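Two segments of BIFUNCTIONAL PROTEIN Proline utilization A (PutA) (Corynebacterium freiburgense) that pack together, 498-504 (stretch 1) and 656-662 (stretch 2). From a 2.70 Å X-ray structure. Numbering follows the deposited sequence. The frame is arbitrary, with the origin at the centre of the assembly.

Stretch 1, residues 498-504: DVEEVDK
Stretch 2, residues 656-662: RRLMSHP

A small contact between two helical ends can be anchored by one shared carboxylate and sealed by a few aliphatic groups, and residues 498-504 and 656-662 of this PutA chain illustrate the principle. Although the two segments lie more than 150 residues apart in sequence, they bury 278 Å² between them, counting both sides. The first begins a helix: Asp 498 (phi/psi -93/118) precedes it, and 499-504 are helical, with phi between -56 and -76 and psi between -22 and -45. The second finishes one: 656-659 are helical, Ser 660 leaves helical geometry at -94/6, and His 661 is extended at -64/136 before Pro 662 at -60/-24. The register is set by two pairs of CA atoms, Val 499 with Arg 657 and Val 502 with Leu 658, each 6.3 Å apart.

Hydrogen bonds within each segment fix the local frames. Asp 498, with chi1 t, caps the first helix: its OD1 accepts from Glu 500 N at 3.0 Å, satisfying an amide that has no preceding turn to serve it. The backbone ladder follows, Glu 501 N to Asp 498 O at 2.8 Å, Asp 503 N to Val 499 O at 2.9 Å and Lys 504 N to Glu 500 O at 3.0 Å. In the second segment, Arg 656 O accepts twice from Ser 660, from N at 2.8 Å and from OG at 2.9 Å, the serine being in the p rotamer. A weak bond from His 661 N to Leu 658 O, 3.4 Å, accompanies the departure from the helix.

The polar centre of the contact is the salt bridge between Asp 503 and Arg 657. The aspartate CA-to-CB bond points sideways, but chi1 m (-78°) and chi2 of -24° bring the carboxylate nearer the partner segment. Arg 657 points toward the first segment and adopts t, p, t for chi1 to chi3, with chi4 161°. Its guanidinium meets OD1 at the edge, near its own plane: Arg 657 NH2 lies 2.9 Å and NE 3.0 Å from Asp 503 OD1. Bonds to Asp 503 OD2 are weak, 3.4 Å from Arg 657 NE and 3.3 Å from Arg 657 NH2, so the carboxylate is engaged mainly through one oxygen. That same Asp 503 OD1 also sits 3.1 Å from His 661 NE2, at the edge of the imidazole and near its plane. His 661 points toward the first segment with chi1 t and chi2 -71°, while its ND1 is bonded to a residue just beyond the segments.

Apolar packing completes the interface. Val 502, buried, with chi1 t (175°), points toward the second helix and sets CG1 3.8 Å from Leu 658 CA and 3.9 Å from Leu 658 CB; Leu 658 itself is t, p and points sideways. One turn earlier, Val 499 (chi1 m) places CG1 3.8 Å from Arg 657 CB. Arg 657 thus contributes aliphatic as well as charged surface.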

# COMPACT_ATOMS: atom_id res chain seq x y z
N ASP A 498 -40.40 8.89 10.36
CA ASP A 498 -41.77 8.76 9.87
C ASP A 498 -41.79 7.98 8.56
O ASP A 498 -41.21 8.42 7.55
CB ASP A 498 -42.39 10.14 9.69
CG ASP A 498 -43.83 10.07 9.26
OD1 ASP A 498 -44.38 8.96 9.23
OD2 ASP A 498 -44.40 11.13 8.96
N VAL A 499 -42.46 6.83 8.56
CA VAL A 499 -42.52 6.02 7.35
C VAL A 499 -43.09 6.82 6.18
O VAL A 499 -42.73 6.58 5.02
CB VAL A 499 -43.31 4.71 7.61
CG1 VAL A 499 -42.47 3.79 8.45
CG2 VAL A 499 -44.66 4.97 8.29
N GLU A 500 -43.97 7.79 6.46
CA GLU A 500 -44.55 8.58 5.39
C GLU A 500 -43.54 9.52 4.77
O GLU A 500 -43.74 9.97 3.64
CB GLU A 500 -45.79 9.32 5.87
CG GLU A 500 -47.10 8.56 5.58
CD GLU A 500 -48.19 8.76 6.64
OE1 GLU A 500 -49.05 7.86 6.79
OE2 GLU A 500 -48.19 9.82 7.32
N GLU A 501 -42.49 9.87 5.49
CA GLU A 501 -41.43 10.63 4.85
C GLU A 501 -40.57 9.74 3.96
O GLU A 501 -40.09 10.19 2.91
CB GLU A 501 -40.57 11.32 5.90
CG GLU A 501 -39.73 12.42 5.32
CD GLU A 501 -38.65 12.90 6.27
OE1 GLU A 501 -37.54 13.15 5.76
OE2 GLU A 501 -38.90 13.02 7.49
N VAL A 502 -40.36 8.48 4.34
CA VAL A 502 -39.65 7.56 3.45
C VAL A 502 -40.45 7.39 2.17
O VAL A 502 -39.90 7.43 1.06
CB VAL A 502 -39.39 6.21 4.14
CG1 VAL A 502 -38.75 5.25 3.13
CG2 VAL A 502 -38.47 6.39 5.31
N ASP A 503 -41.76 7.20 2.31
CA ASP A 503 -42.60 7.05 1.14
C ASP A 503 -42.59 8.31 0.28
O ASP A 503 -42.48 8.23 -0.95
CB ASP A 503 -44.01 6.65 1.58
CG ASP A 503 -44.11 5.17 1.94
OD1 ASP A 503 -43.25 4.40 1.44
OD2 ASP A 503 -45.03 4.75 2.70
N LYS A 504 -42.69 9.48 0.90
CA LYS A 504 -42.70 10.71 0.11
C LYS A 504 -41.39 10.87 -0.66
O LYS A 504 -41.39 11.19 -1.86
CB LYS A 504 -42.96 11.92 1.01
N ARG A 656 -36.71 0.05 8.13
CA ARG A 656 -37.27 -1.16 7.56
C ARG A 656 -38.14 -0.83 6.36
O ARG A 656 -38.11 -1.51 5.33
CB ARG A 656 -38.08 -1.91 8.62
CG ARG A 656 -38.93 -3.00 8.04
CD ARG A 656 -39.38 -4.00 9.08
NE ARG A 656 -40.02 -5.16 8.44
CZ ARG A 656 -40.55 -6.17 9.11
NH1 ARG A 656 -40.54 -6.17 10.44
NH2 ARG A 656 -41.08 -7.18 8.46
N ARG A 657 -38.91 0.25 6.46
CA ARG A 657 -39.72 0.70 5.34
C ARG A 657 -38.83 1.07 4.16
O ARG A 657 -39.18 0.81 3.00
CB ARG A 657 -40.60 1.86 5.79
CG ARG A 657 -41.51 2.43 4.77
CD ARG A 657 -42.41 1.36 4.19
NE ARG A 657 -43.23 1.92 3.11
CZ ARG A 657 -43.84 1.20 2.17
NH1 ARG A 657 -43.73 -0.12 2.15
NH2 ARG A 657 -44.55 1.83 1.25
N LEU A 658 -37.67 1.67 4.42
CA LEU A 658 -36.78 1.99 3.30
C LEU A 658 -36.20 0.72 2.67
O LEU A 658 -36.20 0.57 1.45
CB LEU A 658 -35.67 2.94 3.73
CG LEU A 658 -34.66 3.25 2.62
CD1 LEU A 658 -35.39 3.74 1.41
CD2 LEU A 658 -33.74 4.31 3.07
N MET A 659 -35.71 -0.21 3.49
CA MET A 659 -35.05 -1.38 2.90
C MET A 659 -36.04 -2.33 2.26
O MET A 659 -35.66 -3.08 1.36
CB MET A 659 -34.23 -2.14 3.93
CG MET A 659 -33.16 -1.33 4.58
SD MET A 659 -32.13 -0.41 3.44
CE MET A 659 -31.15 0.54 4.63
N SER A 660 -37.28 -2.38 2.75
CA SER A 660 -38.26 -3.30 2.18
C SER A 660 -39.12 -2.64 1.10
O SER A 660 -40.08 -3.26 0.63
CB SER A 660 -39.18 -3.87 3.27
OG SER A 660 -40.12 -2.91 3.74
N HIS A 661 -38.81 -1.41 0.72
CA HIS A 661 -39.77 -0.64 -0.03
C HIS A 661 -40.07 -1.28 -1.39
O HIS A 661 -39.14 -1.74 -2.08
CB HIS A 661 -39.28 0.80 -0.21
CG HIS A 661 -40.34 1.70 -0.74
ND1 HIS A 661 -40.79 1.62 -2.04
CD2 HIS A 661 -41.11 2.62 -0.12
CE1 HIS A 661 -41.76 2.50 -2.22
NE2 HIS A 661 -41.98 3.11 -1.07
N PRO A 662 -41.34 -1.36 -1.80
CA PRO A 662 -41.66 -2.05 -3.06
C PRO A 662 -41.00 -1.44 -4.28
O PRO A 662 -40.81 -2.16 -5.26
CB PRO A 662 -43.18 -1.93 -3.16
CG PRO A 662 -43.64 -1.62 -1.75
CD PRO A 662 -42.53 -0.88 -1.08